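Local coordinates for protein oxalate--CoA ligase (Arabidopsis thaliana, PDB 5IE3) that belongs to the ANL clan of AMP-binding enzymes and, in this structure, holds adenosine monophosphate and oxalic acid in one pocket, at residues K195-L200 with M321-L326; S291-I296 with V429-P434; T315-L320 with G367-K372. All coordinates share one frame; numbering follows the deposited sequence.

In the fold
Along the chain the segments come in the order 195-200, 291-296, 315-320, 321-326, 367-372 and 429-434, so contact 1 interleaves with both others, whereas both segments of contact 3 fall between those of contact 2. Contacts 1 and 3 share strand 319-323, and their centres lie about 16 Å apart; they touch where V197 CG1 packs on L320 CD2. R286 joins them too, bonding to Y198 in one and H319 in the other. Contact 2 lies farther out, its centre about 24 Å from that of contact 1 and 29 Å from that of contact 3. It ties the large AMP-binding portion to the C-terminal domain, while contacts 2 and 3 both touch AMP.

Contact 1 of 3, residues K195-L200 with M321-L326; sequences KAVYKL and MSSNPL
Y198 reaches across to S323 with its hydroxyl, OH donating to OG at 2.6 Å. S323 OG donates onward to N324 O at 2.8 Å. Serine suits this place because its short side chain, with OG anti to the backbone N (chi1 -177°), can accept from the tyrosine while giving its own proton to N324 O, one residue on. R286 NE is a further partner of Y198 OH.

L326 packs on the end of the helix: its CG lies 3.6 Å from V197 O, and its CD1 3.7 Å from CG of K199. K199, at positive phi, is part of a Schellman motif at the C-terminal side of the helix, and its extended aliphatic chain passes the leucine before NZ forms salt bridges to E328 and E329. One water accepts from L326 N and donates to V197 O at 2.7 Å. The Y198 ring is held by V197 CG1, 3.5 Å above its centre, and by stacking with F284.

The contact seats the C-terminal end of helix 184-198 against the end of strand 319-323 and the loop after it; the strand runs antiparallel to strand 308-314, with a classic beta bulge where M321 and S322 both face Y312.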
loop_
_atom_site.group_PDB
_atom_site.type_symbol
_atom_site.label_atom_id
_atom_site.label_comp_id
_atom_site.label_asym_id
_atom_site.label_seq_id
_atom_site.Cartn_x
_atom_site.Cartn_y
_atom_site.Cartn_z
ATOM N N LYS A 195 -8.380 -5.975 -10.111
ATOM C CA LYS A 195 -8.755 -7.252 -10.754
ATOM C C LYS A 195 -8.602 -7.218 -12.268
ATOM O O LYS A 195 -8.113 -8.187 -12.893
ATOM C CB LYS A 195 -10.231 -7.601 -10.466
ATOM C CG LYS A 195 -10.486 -8.270 -9.184
ATOM C CD LYS A 195 -11.988 -8.342 -8.922
ATOM C CE LYS A 195 -12.739 -8.915 -10.092
ATOM N NZ LYS A 195 -13.956 -8.077 -10.357
ATOM N N ALA A 196 -9.075 -6.126 -12.871
ATOM C CA ALA A 196 -9.050 -6.026 -14.322
ATOM C C ALA A 196 -7.636 -5.975 -14.886
ATOM O O ALA A 196 -7.307 -6.717 -15.838
ATOM C CB ALA A 196 -9.848 -4.770 -14.803
ATOM N N VAL A 197 -6.809 -5.075 -14.362
ATOM C CA VAL A 197 -5.513 -4.880 -15.021
ATOM C C VAL A 197 -4.613 -6.137 -14.824
ATOM O O VAL A 197 -3.806 -6.463 -15.699
ATOM C CB VAL A 197 -4.806 -3.582 -14.519
ATOM C CG1 VAL A 197 -4.434 -3.684 -13.055
ATOM C CG2 VAL A 197 -3.561 -3.249 -15.389
ATOM N N TYR A 198 -4.766 -6.883 -13.725
ATOM C CA TYR A 198 -3.938 -8.102 -13.583
ATOM C C TYR A 198 -4.702 -9.395 -13.972
ATOM O O TYR A 198 -4.168 -10.510 -13.819
ATOM C CB TYR A 198 -3.368 -8.230 -12.142
ATOM C CG TYR A 198 -2.617 -6.971 -11.756
ATOM C CD1 TYR A 198 -1.528 -6.550 -12.504
ATOM C CD2 TYR A 198 -3.049 -6.157 -10.721
ATOM C CE1 TYR A 198 -0.873 -5.376 -12.201
ATOM C CE2 TYR A 198 -2.378 -4.988 -10.403
ATOM C CZ TYR A 198 -1.305 -4.604 -11.154
ATOM O OH TYR A 198 -0.656 -3.421 -10.861
ATOM N N LYS A 199 -5.929 -9.242 -14.473
ATOM C CA LYS A 199 -6.807 -10.389 -14.790
ATOM C C LYS A 199 -6.817 -11.394 -13.657
ATOM O O LYS A 199 -6.550 -12.570 -13.877
ATOM C CB LYS A 199 -6.391 -11.077 -16.096
ATOM C CG LYS A 199 -6.565 -10.178 -17.328
ATOM C CD LYS A 199 -6.241 -10.939 -18.626
ATOM C CE LYS A 199 -6.277 -9.969 -19.806
ATOM N NZ LYS A 199 -5.706 -10.580 -21.038
ATOM N N LEU A 200 -7.065 -10.914 -12.428
ATOM C CA LEU A 200 -7.206 -11.816 -11.281
ATOM C C LEU A 200 -8.470 -12.668 -11.501
ATOM O O LEU A 200 -9.532 -12.133 -11.911
ATOM C CB LEU A 200 -7.311 -11.044 -9.951
ATOM C CG LEU A 200 -6.099 -10.194 -9.519
ATOM C CD1 LEU A 200 -6.392 -9.515 -8.183
ATOM C CD2 LEU A 200 -4.834 -11.005 -9.430
ATOM N N MET A 321 -3.617 3.851 -9.113
ATOM C CA MET A 321 -3.849 4.853 -10.151
ATOM C C MET A 321 -3.430 4.328 -11.519
ATOM O O MET A 321 -4.227 4.347 -12.485
ATOM C CB MET A 321 -3.091 6.138 -9.812
ATOM C CG MET A 321 -3.755 6.890 -8.646
ATOM S SD MET A 321 -2.848 8.369 -8.169
ATOM C CE MET A 321 -1.439 7.609 -7.299
ATOM N N SER A 322 -2.176 3.871 -11.621
ATOM C CA SER A 322 -1.709 3.405 -12.937
ATOM C C SER A 322 -0.923 2.105 -12.772
ATOM O O SER A 322 -0.369 1.827 -11.697
ATOM C CB SER A 322 -0.838 4.470 -13.650
ATOM O OG SER A 322 0.455 4.633 -13.022
ATOM N N SER A 323 -0.839 1.327 -13.844
ATOM C CA SER A 323 0.009 0.151 -13.787
ATOM C C SER A 323 0.565 -0.243 -15.139
ATOM O O SER A 323 -0.080 -0.061 -16.164
ATOM C CB SER A 323 -0.760 -1.031 -13.190
ATOM O OG SER A 323 0.049 -2.215 -13.044
ATOM N N ASN A 324 1.762 -0.824 -15.129
ATOM C CA ASN A 324 2.177 -1.595 -16.280
ATOM C C ASN A 324 1.204 -2.740 -16.482
ATOM O O ASN A 324 0.669 -3.285 -15.511
ATOM C CB ASN A 324 3.604 -2.122 -16.099
ATOM C CG ASN A 324 4.639 -1.033 -16.254
ATOM O OD1 ASN A 324 5.094 -0.732 -17.357
ATOM N ND2 ASN A 324 4.991 -0.398 -15.140
ATOM N N PRO A 325 0.961 -3.116 -17.744
ATOM C CA PRO A 325 -0.011 -4.173 -18.047
ATOM C C PRO A 325 0.610 -5.567 -17.952
ATOM O O PRO A 325 1.839 -5.670 -17.856
ATOM C CB PRO A 325 -0.405 -3.861 -19.493
ATOM C CG PRO A 325 0.916 -3.362 -20.090
ATOM C CD PRO A 325 1.596 -2.585 -18.969
ATOM N N LEU A 326 -0.108 -6.603 -18.031
ATOM C CA LEU A 326 0.296 -7.997 -18.266
ATOM C C LEU A 326 1.026 -8.118 -19.585
ATOM O O LEU A 326 0.750 -7.364 -20.507
ATOM C CB LEU A 326 -0.922 -8.924 -18.244
ATOM C CG LEU A 326 -1.660 -9.044 -16.909
ATOM C CD1 LEU A 326 -2.925 -9.875 -17.067
ATOM C CD2 LEU A 326 -0.753 -9.639 -15.844
HETATM O O HOH W 1 -3.000 -5.928 -18.245
#

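Contact 2 of 3, residues S291-I296 with V429-P434; sequences SLAPVI and VLLTHP. With AMP (adenosine monophosphate), chain C.
L431 points its branched end at A293 and I296, and one methyl, CD1, touches both: it lies 3.9 Å from A293 CB and equally far from CG1 of I296. The leucine is well suited to this reach, with CG anti to its own carbonyl carbon (chi1 -65°) and CD1 extended beyond it (chi2 -178°), so that the methyl is carried well away from its backbone. I296 likewise holds CG1 anti to its carbonyl carbon, which brings that branch to the leucine. A293, at the N-cap position of helix 294-304, offers only a methyl and lets the larger side chain come close.

V295, two residues on, meets the base of the same leucine. Its CG1 sits between its backbone N and carbonyl carbon (chi1 72°), and from there it touches L431 CB at 3.9 Å and L431 O at 3.7 Å. T432 also touches V295: its CG2 lies 3.9 Å from V295 CB.

Threonine fits here because its two branches divide the labour. While the methyl, beside the backbone N, packs on the valine, OG1 lies between N and the carbonyl carbon and donates to V429 O at 2.7 Å, in the carbonyl plane and on a lone pair. V429 O also accepts from T432 N; T432 thus grips it with two bonds, next to the type I turn from L430 to H433.

At the far end of 291-296, S291 N approaches C2 of the AMP adenine at 3.2 Å. No hydrogen bond crosses between the two segments; the join is apolar. A small C-terminal domain set against the large nucleotide-binding portion is typical of ANL enzymes; here its K500 bonds to AMP and to oxalic acid.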
loop_
_atom_site.group_PDB
_atom_site.type_symbol
_atom_site.label_atom_id
_atom_site.label_comp_id
_atom_site.label_asym_id
_atom_site.label_seq_id
_atom_site.Cartn_x
_atom_site.Cartn_y
_atom_site.Cartn_z
ATOM N N SER A 291 9.447 4.192 -5.786
ATOM C CA SER A 291 10.027 3.862 -7.075
ATOM C C SER A 291 10.767 2.529 -7.083
ATOM O O SER A 291 11.590 2.277 -6.193
ATOM C CB SER A 291 10.952 4.984 -7.501
ATOM O OG SER A 291 11.419 4.736 -8.799
ATOM N N LEU A 292 10.446 1.673 -8.065
ATOM C CA LEU A 292 11.189 0.436 -8.356
ATOM C C LEU A 292 12.357 0.718 -9.282
ATOM O O LEU A 292 12.151 0.963 -10.472
ATOM C CB LEU A 292 10.284 -0.621 -9.037
ATOM C CG LEU A 292 10.940 -2.011 -9.225
ATOM C CD1 LEU A 292 11.361 -2.658 -7.910
ATOM C CD2 LEU A 292 10.113 -2.980 -10.084
ATOM N N ALA A 293 13.583 0.688 -8.759
ATOM C CA ALA A 293 14.736 0.922 -9.642
ATOM C C ALA A 293 14.762 -0.174 -10.707
ATOM O O ALA A 293 14.457 -1.333 -10.415
ATOM C CB ALA A 293 16.054 0.936 -8.866
ATOM N N PRO A 294 15.097 0.191 -11.951
ATOM C CA PRO A 294 15.186 -0.821 -13.011
ATOM C C PRO A 294 16.080 -1.995 -12.654
ATOM O O PRO A 294 15.782 -3.132 -13.068
ATOM C CB PRO A 294 15.750 -0.033 -14.184
ATOM C CG PRO A 294 15.114 1.350 -13.973
ATOM C CD PRO A 294 15.171 1.566 -12.484
ATOM N N VAL A 295 17.138 -1.740 -11.883
ATOM C CA VAL A 295 18.072 -2.851 -11.539
ATOM C C VAL A 295 17.384 -3.855 -10.580
ATOM O O VAL A 295 17.611 -5.075 -10.654
ATOM C CB VAL A 295 19.415 -2.310 -10.948
ATOM C CG1 VAL A 295 19.236 -1.763 -9.542
ATOM C CG2 VAL A 295 20.533 -3.400 -10.984
ATOM N N ILE A 296 16.511 -3.364 -9.707
ATOM C CA ILE A 296 15.745 -4.275 -8.849
ATOM C C ILE A 296 14.722 -5.066 -9.675
ATOM O O ILE A 296 14.515 -6.253 -9.442
ATOM C CB ILE A 296 15.028 -3.521 -7.711
ATOM C CG1 ILE A 296 16.033 -2.667 -6.898
ATOM C CG2 ILE A 296 14.244 -4.503 -6.821
ATOM C CD1 ILE A 296 17.161 -3.474 -6.225
ATOM N N VAL A 429 20.332 5.039 -9.860
ATOM C CA VAL A 429 21.768 4.868 -10.152
ATOM C C VAL A 429 22.567 4.284 -8.959
ATOM O O VAL A 429 23.375 3.378 -9.133
ATOM C CB VAL A 429 22.433 6.171 -10.589
ATOM C CG1 VAL A 429 24.005 6.030 -10.517
ATOM C CG2 VAL A 429 21.970 6.592 -12.005
ATOM N N LEU A 430 22.335 4.786 -7.757
ATOM C CA LEU A 430 23.050 4.277 -6.583
ATOM C C LEU A 430 22.906 2.786 -6.422
ATOM O O LEU A 430 23.888 2.094 -6.084
ATOM C CB LEU A 430 22.547 4.947 -5.308
ATOM C CG LEU A 430 22.840 6.445 -5.251
ATOM C CD1 LEU A 430 22.170 7.058 -4.024
ATOM C CD2 LEU A 430 24.347 6.692 -5.251
ATOM N N LEU A 431 21.689 2.277 -6.656
ATOM C CA LEU A 431 21.484 0.836 -6.451
ATOM C C LEU A 431 22.172 -0.032 -7.508
ATOM O O LEU A 431 22.205 -1.260 -7.365
ATOM C CB LEU A 431 19.986 0.486 -6.424
ATOM C CG LEU A 431 19.152 1.052 -5.278
ATOM C CD1 LEU A 431 17.705 0.558 -5.399
ATOM C CD2 LEU A 431 19.774 0.700 -3.907
ATOM N N THR A 432 22.688 0.578 -8.576
ATOM C CA THR A 432 23.420 -0.198 -9.582
ATOM C C THR A 432 24.903 -0.357 -9.243
ATOM O O THR A 432 25.618 -1.051 -9.963
ATOM C CB THR A 432 23.333 0.414 -10.998
ATOM O OG1 THR A 432 24.073 1.653 -11.066
ATOM C CG2 THR A 432 21.885 0.613 -11.405
ATOM N N HIS A 433 25.370 0.315 -8.195
ATOM C CA HIS A 433 26.762 0.140 -7.749
ATOM C C HIS A 433 26.922 -1.265 -7.158
ATOM O O HIS A 433 26.073 -1.711 -6.371
ATOM C CB HIS A 433 27.153 1.203 -6.725
ATOM C CG HIS A 433 28.606 1.165 -6.345
ATOM N ND1 HIS A 433 29.150 0.173 -5.549
ATOM C CD2 HIS A 433 29.629 1.987 -6.673
ATOM C CE1 HIS A 433 30.443 0.396 -5.402
ATOM N NE2 HIS A 433 30.757 1.496 -6.065
ATOM N N PRO A 434 28.001 -1.973 -7.544
ATOM C CA PRO A 434 28.224 -3.370 -7.123
ATOM C C PRO A 434 28.086 -3.613 -5.626
ATOM O O PRO A 434 27.535 -4.637 -5.217
ATOM C CB PRO A 434 29.668 -3.632 -7.560
ATOM C CG PRO A 434 29.858 -2.752 -8.743
ATOM C CD PRO A 434 29.073 -1.495 -8.438
HETATM P P AMP C . 0.868 7.351 0.534
HETATM O O1P AMP C . -0.487 7.641 -0.088
HETATM O O2P AMP C . 1.309 8.350 1.576
HETATM O O3P AMP C . 1.088 5.920 0.951
HETATM O "O5'" AMP C . 1.950 7.633 -0.614
HETATM C "C5'" AMP C . 1.572 7.907 -1.961
HETATM C "C4'" AMP C . 2.759 8.442 -2.744
HETATM O "O4'" AMP C . 3.728 7.383 -2.968
HETATM C "C3'" AMP C . 2.462 8.921 -4.144
HETATM O "O3'" AMP C . 1.833 10.193 -4.162
HETATM C "C2'" AMP C . 3.839 8.897 -4.791
HETATM O "O2'" AMP C . 4.577 10.046 -4.385
HETATM C "C1'" AMP C . 4.464 7.664 -4.130
HETATM N N9 AMP C . 4.403 6.474 -4.994
HETATM C C8 AMP C . 3.440 5.542 -5.036
HETATM N N7 AMP C . 3.730 4.574 -5.952
HETATM C C5 AMP C . 4.941 4.912 -6.489
HETATM C C6 AMP C . 5.861 4.353 -7.506
HETATM N N6 AMP C . 5.549 3.192 -8.125
HETATM N N1 AMP C . 7.003 5.039 -7.770
HETATM C C2 AMP C . 7.319 6.183 -7.129
HETATM N N3 AMP C . 6.524 6.748 -6.204
HETATM C C4 AMP C . 5.362 6.161 -5.857
#

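Contact 3 of 3, residues T315-L320 with G367-K372; sequences TEATHL and GPNVTK. With OXD (oxalic acid), chain D; AMP (adenosine monophosphate), chain C.
E316 closes the YAMTE sequence, a core motif of ANL enzymes, and A317 follows it; they meet N369, V370 and T371 in a second core motif, which runs from strand 361-366 into the loop that follows. The two segments are bound chiefly through main-chain oxygens. E316 O accepts from T371 N at 2.9 Å in a nearly straight bond (170°), and V370 CA adds a CH-O contact to the same oxygen. The glutamate side chain leads elsewhere, OE2 bonding to Y374 OH, while T371 OG1 turns to P181 O.

N369 belongs to a type I turn from G367 to V370, and across the contact it is both donor and acceptor. Its CG stands between the backbone N and the carbonyl carbon (chi1 59°), folding the amide toward A317. Asparagine suits because its short side chain ends in an N-H donor: ND2 reaches A317 O at 2.9 Å, with that oxygen close to the amide plane, and also Q343 OE1, which fixes the amide's rotation. Its main-chain N369 O accepts from T318 OG1 at 2.7 Å.

Gripped this way, the 315-320 segment presents its other side to the ligands. T315 N donates to AMP O1P at 3.0 Å. H319, backed by R286 NH1 at NE2, turns its ring edge to oxalic acid, and ND1 donates to OXD O4 at 2.8 Å, with an angle of 162° at the hydrogen.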
loop_
_atom_site.group_PDB
_atom_site.type_symbol
_atom_site.label_atom_id
_atom_site.label_comp_id
_atom_site.label_asym_id
_atom_site.label_seq_id
_atom_site.Cartn_x
_atom_site.Cartn_y
_atom_site.Cartn_z
ATOM N N THR A 315 -3.149 6.773 -1.115
ATOM C CA THR A 315 -4.279 6.629 -0.227
ATOM C C THR A 315 -5.526 7.322 -0.818
ATOM O O THR A 315 -6.607 6.736 -0.819
ATOM C CB THR A 315 -3.969 7.197 1.176
ATOM O OG1 THR A 315 -2.766 6.575 1.687
ATOM C CG2 THR A 315 -5.136 6.918 2.119
ATOM N N GLU A 316 -5.366 8.536 -1.339
ATOM C CA GLU A 316 -6.509 9.298 -1.854
ATOM C C GLU A 316 -7.189 8.674 -3.081
ATOM O O GLU A 316 -8.330 9.026 -3.400
ATOM C CB GLU A 316 -6.087 10.746 -2.197
ATOM C CG GLU A 316 -5.726 11.586 -0.957
ATOM C CD GLU A 316 -4.213 11.553 -0.641
ATOM O OE1 GLU A 316 -3.577 10.506 -0.876
ATOM O OE2 GLU A 316 -3.695 12.570 -0.138
ATOM N N ALA A 317 -6.488 7.777 -3.769
ATOM C CA ALA A 317 -7.039 7.085 -4.941
ATOM C C ALA A 317 -7.551 5.682 -4.600
ATOM O O ALA A 317 -7.817 4.854 -5.501
ATOM C CB ALA A 317 -5.957 7.002 -6.034
ATOM N N THR A 318 -7.664 5.417 -3.299
ATOM C CA THR A 318 -7.976 4.078 -2.807
ATOM C C THR A 318 -6.974 3.090 -3.448
ATOM O O THR A 318 -7.358 2.089 -4.057
ATOM C CB THR A 318 -9.474 3.727 -3.101
ATOM O OG1 THR A 318 -10.294 4.827 -2.659
ATOM C CG2 THR A 318 -9.914 2.452 -2.344
ATOM N N HIS A 319 -5.691 3.439 -3.337
ATOM C CA HIS A 319 -4.564 2.671 -3.890
ATOM C C HIS A 319 -4.440 2.960 -5.420
ATOM O O HIS A 319 -4.061 4.078 -5.784
ATOM C CB HIS A 319 -4.696 1.157 -3.556
ATOM C CG HIS A 319 -3.471 0.348 -3.880
ATOM N ND1 HIS A 319 -2.198 0.699 -3.465
ATOM C CD2 HIS A 319 -3.330 -0.777 -4.620
ATOM C CE1 HIS A 319 -1.329 -0.176 -3.945
ATOM N NE2 HIS A 319 -1.988 -1.073 -4.658
ATOM N N LEU A 320 -4.755 1.992 -6.289
ATOM C CA LEU A 320 -4.261 1.991 -7.678
ATOM C C LEU A 320 -4.639 3.240 -8.510
ATOM O O LEU A 320 -5.829 3.617 -8.600
ATOM C CB LEU A 320 -4.781 0.746 -8.434
ATOM C CG LEU A 320 -4.347 0.641 -9.907
ATOM C CD1 LEU A 320 -2.829 0.457 -10.004
ATOM C CD2 LEU A 320 -5.122 -0.481 -10.610
ATOM N N GLY A 367 -11.813 9.953 -10.871
ATOM C CA GLY A 367 -12.560 8.713 -11.009
ATOM C C GLY A 367 -13.273 8.273 -9.739
ATOM O O GLY A 367 -13.115 8.881 -8.684
ATOM N N PRO A 368 -14.086 7.213 -9.845
ATOM C CA PRO A 368 -14.926 6.754 -8.724
ATOM C C PRO A 368 -14.099 6.108 -7.581
ATOM O O PRO A 368 -14.619 5.910 -6.492
ATOM C CB PRO A 368 -15.873 5.740 -9.379
ATOM C CG PRO A 368 -15.108 5.204 -10.571
ATOM C CD PRO A 368 -14.293 6.427 -11.072
ATOM N N ASN A 369 -12.813 5.879 -7.815
ATOM C CA ASN A 369 -11.894 5.406 -6.767
ATOM C C ASN A 369 -11.342 6.535 -5.883
ATOM O O ASN A 369 -10.736 6.282 -4.841
ATOM C CB ASN A 369 -10.725 4.662 -7.429
ATOM C CG ASN A 369 -9.968 5.558 -8.414
ATOM O OD1 ASN A 369 -10.529 6.009 -9.431
ATOM N ND2 ASN A 369 -8.719 5.834 -8.108
ATOM N N VAL A 370 -11.537 7.783 -6.306
ATOM C CA VAL A 370 -10.908 8.894 -5.608
ATOM C C VAL A 370 -11.774 9.381 -4.448
ATOM O O VAL A 370 -13.014 9.504 -4.593
ATOM C CB VAL A 370 -10.625 10.069 -6.598
ATOM C CG1 VAL A 370 -9.954 11.211 -5.892
ATOM C CG2 VAL A 370 -9.772 9.562 -7.772
ATOM N N THR A 371 -11.139 9.652 -3.301
ATOM C CA THR A 371 -11.853 10.207 -2.159
ATOM C C THR A 371 -12.656 11.447 -2.591
ATOM O O THR A 371 -12.248 12.155 -3.498
ATOM C CB THR A 371 -10.885 10.602 -0.999
ATOM O OG1 THR A 371 -11.642 11.019 0.140
ATOM C CG2 THR A 371 -9.926 11.727 -1.387
ATOM N N LYS A 372 -13.796 11.679 -1.947
ATOM C CA LYS A 372 -14.566 12.897 -2.165
ATOM C C LYS A 372 -13.902 14.127 -1.563
ATOM O O LYS A 372 -14.179 15.278 -1.967
ATOM C CB LYS A 372 -15.960 12.731 -1.578
ATOM C CG LYS A 372 -16.805 11.731 -2.370
ATOM C CD LYS A 372 -16.894 12.175 -3.830
ATOM C CE LYS A 372 -17.928 11.390 -4.604
ATOM N NZ LYS A 372 -18.127 11.957 -5.977
HETATM C C1 OXD D . 0.537 3.887 -1.271
HETATM C C2 OXD D . -0.038 2.854 -2.146
HETATM O O3 OXD D . -0.305 4.555 -0.586
HETATM O O4 OXD D . -1.272 3.033 -2.332
HETATM O O5 OXD D . 1.782 4.031 -1.280
HETATM O O6 OXD D . 0.665 1.905 -2.629
HETATM P P AMP C . 0.868 7.351 0.534
HETATM O O1P AMP C . -0.487 7.641 -0.088
HETATM O O2P AMP C . 1.309 8.350 1.576
HETATM O O3P AMP C . 1.088 5.920 0.951
HETATM O "O5'" AMP C . 1.950 7.633 -0.614
HETATM C "C5'" AMP C . 1.572 7.907 -1.961
HETATM C "C4'" AMP C . 2.759 8.442 -2.744
HETATM O "O4'" AMP C . 3.728 7.383 -2.968
HETATM C "C3'" AMP C . 2.462 8.921 -4.144
HETATM O "O3'" AMP C . 1.833 10.193 -4.162
HETATM C "C2'" AMP C . 3.839 8.897 -4.791
HETATM O "O2'" AMP C . 4.577 10.046 -4.385
HETATM C "C1'" AMP C . 4.464 7.664 -4.130
HETATM N N9 AMP C . 4.403 6.474 -4.994
HETATM C C8 AMP C . 3.440 5.542 -5.036
HETATM N N7 AMP C . 3.730 4.574 -5.952
HETATM C C5 AMP C . 4.941 4.912 -6.489
HETATM C C6 AMP C . 5.861 4.353 -7.506
HETATM N N6 AMP C . 5.549 3.192 -8.125
HETATM N N1 AMP C . 7.003 5.039 -7.770
HETATM C C2 AMP C . 7.319 6.183 -7.129
HETATM N N3 AMP C . 6.524 6.748 -6.204
HETATM C C4 AMP C . 5.362 6.161 -5.857
#